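Local coordinates for protein SmhA (Serratia marcescens, PDB 7A27) that is the A component of a tripartite alpha-pore-forming toxin, probably acting with its partner proteins to open pores in target membranes, at residues D117-Y122 with K307-Y312; A124-V129 with A299-E304. All coordinates share one frame; numbering follows the deposited sequence.

Interaction 1: D117-Y122 with K307-Y312; sequences DVAQHY and KVAEAY
Ala-119 and Ala-309 face each other where helix 104-155 runs against helix 301-321, and these two methyl groups form the tight part of the contact. Their CA atoms lie 5.1 Å apart, and the CB of Ala-119 meets the CB of Ala-309 at 3.9 Å. The methyl of Ala-119 also rests against the opposing backbone, with its CB 3.8 Å from the N of Ala-309. Val-308 closes in from one flank with a single branch: its CG1, anti to the backbone N (chi1 176°), comes within 4.1 Å of the CB of Ala-119. Phe-86 of helix 48-96 also packs on Ala-119, so this side continues into the bundle interior.

On the other flank the contact loosens toward solvent. The CB of Ala-309 sits 4.1 Å from the backbone N of Gln-120, but the Gln-120 side chain adds little more than its first carbon, CB, which stands 4.4 Å from the CB of Ala-309. Gln-120 itself is exposed. No hydrogen bond links the two segments; just beyond them Ser-116 OG bonds to the carbonyl oxygen of Ala-309 and adds a polar tie between the two helices.

With alanines at the nearest point, the axes of 117-122 and 307-312 approach to 7.9 Å, their chain directions 166° apart. Such close, nearly antiparallel pairing of small residues resembles the Alacoil form of antiparallel coiled coil, here built into the long helical bundle of an alpha-pore-forming toxin in its soluble state.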
loop_
_atom_site.group_PDB
_atom_site.type_symbol
_atom_site.label_atom_id
_atom_site.label_comp_id
_atom_site.label_asym_id
_atom_site.label_seq_id
_atom_site.Cartn_x
_atom_site.Cartn_y
_atom_site.Cartn_z
ATOM N N ASP A 117 -9.897 26.785 -3.488
ATOM C CA ASP A 117 -10.800 26.388 -2.379
ATOM C C ASP A 117 -10.942 24.856 -2.358
ATOM O O ASP A 117 -10.745 24.254 -1.283
ATOM C CB ASP A 117 -12.169 27.044 -2.568
ATOM C CG ASP A 117 -13.066 27.061 -1.358
ATOM O OD1 ASP A 117 -12.503 27.136 -0.276
ATOM O OD2 ASP A 117 -14.312 27.005 -1.527
ATOM N N VAL A 118 -11.289 24.249 -3.498
ATOM C CA VAL A 118 -11.519 22.785 -3.614
ATOM C C VAL A 118 -10.245 22.064 -3.189
ATOM O O VAL A 118 -10.339 21.118 -2.393
ATOM C CB VAL A 118 -11.925 22.384 -5.036
ATOM C CG1 VAL A 118 -11.965 20.849 -5.192
ATOM C CG2 VAL A 118 -13.251 23.025 -5.419
ATOM N N ALA A 119 -9.105 22.485 -3.724
ATOM C CA ALA A 119 -7.784 21.919 -3.392
ATOM C C ALA A 119 -7.588 21.986 -1.875
ATOM O O ALA A 119 -7.099 21.005 -1.303
ATOM C CB ALA A 119 -6.703 22.678 -4.113
ATOM N N GLN A 120 -7.980 23.090 -1.244
ATOM C CA GLN A 120 -7.816 23.262 0.220
ATOM C C GLN A 120 -8.696 22.230 0.948
ATOM O O GLN A 120 -8.259 21.754 2.013
ATOM C CB GLN A 120 -8.109 24.704 0.648
ATOM C CG GLN A 120 -7.481 25.048 1.994
ATOM C CD GLN A 120 -7.528 26.506 2.371
ATOM O OE1 GLN A 120 -8.593 27.077 2.561
ATOM N NE2 GLN A 120 -6.360 27.110 2.545
ATOM N N HIS A 121 -9.882 21.904 0.407
ATOM C CA HIS A 121 -10.803 20.882 0.978
ATOM C C HIS A 121 -10.166 19.490 0.805
ATOM O O HIS A 121 -10.146 18.718 1.784
ATOM C CB HIS A 121 -12.238 20.996 0.422
ATOM C CG HIS A 121 -13.097 21.999 1.129
ATOM N ND1 HIS A 121 -13.301 23.274 0.613
ATOM C CD2 HIS A 121 -13.782 21.946 2.297
ATOM C CE1 HIS A 121 -14.066 23.962 1.422
ATOM N NE2 HIS A 121 -14.369 23.173 2.469
ATOM N N TYR A 122 -9.612 19.204 -0.370
ATOM C CA TYR A 122 -8.953 17.908 -0.664
ATOM C C TYR A 122 -7.710 17.759 0.232
ATOM O O TYR A 122 -7.389 16.637 0.636
ATOM C CB TYR A 122 -8.710 17.774 -2.173
ATOM C CG TYR A 122 -9.965 17.714 -3.025
ATOM C CD1 TYR A 122 -11.210 17.407 -2.494
ATOM C CD2 TYR A 122 -9.883 17.818 -4.408
ATOM C CE1 TYR A 122 -12.333 17.269 -3.300
ATOM C CE2 TYR A 122 -11.000 17.690 -5.227
ATOM C CZ TYR A 122 -12.233 17.416 -4.674
ATOM O OH TYR A 122 -13.332 17.338 -5.492
ATOM N N LYS A 307 -0.049 22.732 -1.813
ATOM C CA LYS A 307 0.807 23.382 -2.839
ATOM C C LYS A 307 -0.049 23.754 -4.055
ATOM O O LYS A 307 0.201 24.833 -4.624
ATOM C CB LYS A 307 1.988 22.498 -3.236
ATOM C CG LYS A 307 3.130 22.471 -2.227
ATOM C CD LYS A 307 4.423 21.874 -2.761
ATOM C CE LYS A 307 5.630 22.344 -1.967
ATOM N NZ LYS A 307 6.845 21.550 -2.263
ATOM N N VAL A 308 -1.006 22.900 -4.443
ATOM C CA VAL A 308 -1.946 23.174 -5.572
ATOM C C VAL A 308 -2.839 24.349 -5.163
ATOM O O VAL A 308 -3.119 25.205 -6.026
ATOM C CB VAL A 308 -2.787 21.941 -5.945
ATOM C CG1 VAL A 308 -3.814 22.242 -7.028
ATOM C CG2 VAL A 308 -1.896 20.803 -6.386
ATOM N N ALA A 309 -3.266 24.390 -3.898
ATOM C CA ALA A 309 -4.133 25.458 -3.356
ATOM C C ALA A 309 -3.397 26.802 -3.451
ATOM O O ALA A 309 -3.986 27.744 -4.005
ATOM C CB ALA A 309 -4.549 25.135 -1.945
ATOM N N GLU A 310 -2.154 26.865 -2.966
ATOM C CA GLU A 310 -1.337 28.107 -2.953
ATOM C C GLU A 310 -1.063 28.536 -4.406
ATOM O O GLU A 310 -1.229 29.726 -4.716
ATOM C CB GLU A 310 -0.030 27.917 -2.176
ATOM C CG GLU A 310 -0.135 27.867 -0.659
ATOM C CD GLU A 310 1.200 27.524 0.023
ATOM O OE1 GLU A 310 1.177 26.875 1.126
ATOM O OE2 GLU A 310 2.282 27.891 -0.542
ATOM N N ALA A 311 -0.685 27.606 -5.283
ATOM C CA ALA A 311 -0.351 27.880 -6.696
ATOM C C ALA A 311 -1.552 28.494 -7.411
ATOM O O ALA A 311 -1.353 29.424 -8.205
ATOM C CB ALA A 311 0.077 26.608 -7.373
ATOM N N TYR A 312 -2.748 27.976 -7.137
ATOM C CA TYR A 312 -4.012 28.410 -7.778
ATOM C C TYR A 312 -4.436 29.780 -7.230
ATOM O O TYR A 312 -4.930 30.611 -8.022
ATOM C CB TYR A 312 -5.077 27.324 -7.632
ATOM C CG TYR A 312 -5.138 26.351 -8.777
ATOM C CD1 TYR A 312 -4.105 25.468 -9.032
ATOM C CD2 TYR A 312 -6.233 26.313 -9.624
ATOM C CE1 TYR A 312 -4.153 24.585 -10.096
ATOM C CE2 TYR A 312 -6.299 25.421 -10.684
ATOM C CZ TYR A 312 -5.254 24.554 -10.924
ATOM O OH TYR A 312 -5.308 23.699 -11.981
#

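Interaction 2: A124-V129 with A299-E304; sequences AAAQAV and ALLPTE
Within the antiparallel helix pair of the SmhA bundle, Ala-126 and Gln-127 of helix 104-155 meet Leu-301 and Pro-302 in the N-terminal part of helix 301-321. Ala-126 and Pro-302 are the residues in register, with CA atoms 5.3 Å apart. Pro-302 has the largest share of the interface of any residue, ahead of Ala-126: its CG packs 4.0 Å from the CB of Ala-126, so the CG corner of the ring lies against the methyl and the backbone carbonyl carbon of that alanine. Leu-301 joins from beside it, its CD2 4.1 Å from the CB of Ala-126. The leucine CG is anti to the backbone N (chi1 -174°), which carries the CG and CD2 end toward this methyl. Leu-14 and His-18 of helix 14-37 also touch Leu-301, linking the pair to a further helix of the bundle.

The three apolar residues are buried, whereas Gln-127 occupies the exposed margin. No hydrogen bond joins the two segments. Pro-302, having no backbone N-H, can donate none from its nitrogen, which suits its place near the beginning of a helix; its carbonyl oxygen receives a weak hydrogen bond from Gln-123 NE2 one turn before Gln-127.

Gln-127 reaches the proline by folding its chain. CG is anti to the backbone N, then the bend at chi2 (68°) brings the amide to the proline, and the two side chains cross at about a right angle. The amide CD stands 4.1 Å from the CG of Pro-302, and OE1 of Gln-127 lies 3.3 Å from Pro-302 CB and 3.6 Å from Pro-302 CG.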
loop_
_atom_site.group_PDB
_atom_site.type_symbol
_atom_site.label_atom_id
_atom_site.label_comp_id
_atom_site.label_asym_id
_atom_site.label_seq_id
_atom_site.Cartn_x
_atom_site.Cartn_y
_atom_site.Cartn_z
ATOM N N ALA A 124 -7.433 18.945 3.385
ATOM C CA ALA A 124 -8.032 18.629 4.703
ATOM C C ALA A 124 -8.594 17.205 4.695
ATOM O O ALA A 124 -8.501 16.545 5.759
ATOM C CB ALA A 124 -9.082 19.647 5.060
ATOM N N ALA A 125 -9.121 16.738 3.558
ATOM C CA ALA A 125 -9.673 15.378 3.392
ATOM C C ALA A 125 -8.535 14.370 3.544
ATOM O O ALA A 125 -8.723 13.351 4.229
ATOM C CB ALA A 125 -10.330 15.232 2.045
ATOM N N ALA A 126 -7.406 14.644 2.897
ATOM C CA ALA A 126 -6.198 13.807 2.967
ATOM C C ALA A 126 -5.672 13.824 4.406
ATOM O O ALA A 126 -5.344 12.745 4.922
ATOM C CB ALA A 126 -5.176 14.303 1.993
ATOM N N GLN A 127 -5.616 14.991 5.052
ATOM C CA GLN A 127 -5.123 15.048 6.449
ATOM C C GLN A 127 -5.936 14.070 7.303
ATOM O O GLN A 127 -5.323 13.311 8.073
ATOM C CB GLN A 127 -5.215 16.441 7.067
ATOM C CG GLN A 127 -4.370 16.593 8.336
ATOM C CD GLN A 127 -2.891 16.538 8.032
ATOM O OE1 GLN A 127 -2.361 17.311 7.234
ATOM N NE2 GLN A 127 -2.215 15.615 8.690
ATOM N N ALA A 128 -7.261 14.068 7.151
ATOM C CA ALA A 128 -8.188 13.223 7.942
ATOM C C ALA A 128 -7.796 11.750 7.812
ATOM O O ALA A 128 -7.767 11.041 8.836
ATOM C CB ALA A 128 -9.618 13.451 7.509
ATOM N N VAL A 129 -7.511 11.317 6.591
ATOM C CA VAL A 129 -7.116 9.911 6.301
ATOM C C VAL A 129 -5.750 9.630 6.932
ATOM O O VAL A 129 -5.589 8.548 7.530
ATOM C CB VAL A 129 -7.112 9.634 4.790
ATOM C CG1 VAL A 129 -6.440 8.317 4.475
ATOM C CG2 VAL A 129 -8.515 9.666 4.206
ATOM N N ALA A 299 1.717 10.848 4.485
ATOM C CA ALA A 299 2.038 12.037 5.308
ATOM C C ALA A 299 2.308 13.252 4.409
ATOM O O ALA A 299 1.993 14.379 4.815
ATOM C CB ALA A 299 3.233 11.762 6.168
ATOM N N LEU A 300 2.825 13.049 3.208
ATOM C CA LEU A 300 3.234 14.147 2.296
ATOM C C LEU A 300 2.058 14.614 1.418
ATOM O O LEU A 300 2.178 15.709 0.817
ATOM C CB LEU A 300 4.400 13.686 1.414
ATOM C CG LEU A 300 5.570 12.938 2.060
ATOM C CD1 LEU A 300 6.470 12.385 0.960
ATOM C CD2 LEU A 300 6.352 13.809 3.039
ATOM N N LEU A 301 0.961 13.854 1.347
ATOM C CA LEU A 301 -0.162 14.132 0.408
ATOM C C LEU A 301 -0.891 15.433 0.772
ATOM O O LEU A 301 -1.145 16.239 -0.122
ATOM C CB LEU A 301 -1.113 12.939 0.375
ATOM C CG LEU A 301 -2.237 13.031 -0.658
ATOM C CD1 LEU A 301 -1.705 13.179 -2.066
ATOM C CD2 LEU A 301 -3.126 11.818 -0.581
ATOM N N PRO A 302 -1.276 15.686 2.048
ATOM C CA PRO A 302 -1.950 16.930 2.404
ATOM C C PRO A 302 -1.141 18.161 1.949
ATOM O O PRO A 302 -1.685 19.042 1.321
ATOM C CB PRO A 302 -2.037 16.838 3.940
ATOM C CG PRO A 302 -2.030 15.366 4.240
ATOM C CD PRO A 302 -1.082 14.813 3.205
ATOM N N THR A 303 0.158 18.186 2.257
ATOM C CA THR A 303 1.098 19.251 1.838
ATOM C C THR A 303 1.012 19.441 0.320
ATOM O O THR A 303 0.913 20.593 -0.115
ATOM C CB THR A 303 2.524 18.908 2.286
ATOM O OG1 THR A 303 2.431 18.668 3.691
ATOM C CG2 THR A 303 3.546 19.970 1.930
ATOM N N GLU A 304 1.020 18.359 -0.461
ATOM C CA GLU A 304 0.997 18.462 -1.939
ATOM C C GLU A 304 -0.333 19.056 -2.406
ATOM O O GLU A 304 -0.287 19.835 -3.356
ATOM C CB GLU A 304 1.368 17.157 -2.635
ATOM C CG GLU A 304 2.876 17.051 -2.860
ATOM C CD GLU A 304 3.485 18.018 -3.870
ATOM O OE1 GLU A 304 2.921 18.165 -4.969
ATOM O OE2 GLU A 304 4.529 18.617 -3.564
#

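In the fold
Interactions 1 and 2 lie on the same two helices, 104-155 and 301-321, with centres about 12 Å apart. As helix 104-155 advances from 117-122 to 124-129, its partner is met in reverse order, so the 299-304 contact is nested inside the loop closed by the 307-312 contact. The nearest CA pairs step by exactly seven residues on each helix, from Ala-119 to Ala-126 and from Ala-309 back to Pro-302, a spacing consistent with the heptad of a coiled coil. Interaction 2 sits closer to the centre of the chain. Together they join sequence-distant helices as two successive contacts along the same antiparallel helix pair of the soluble toxin's bundle.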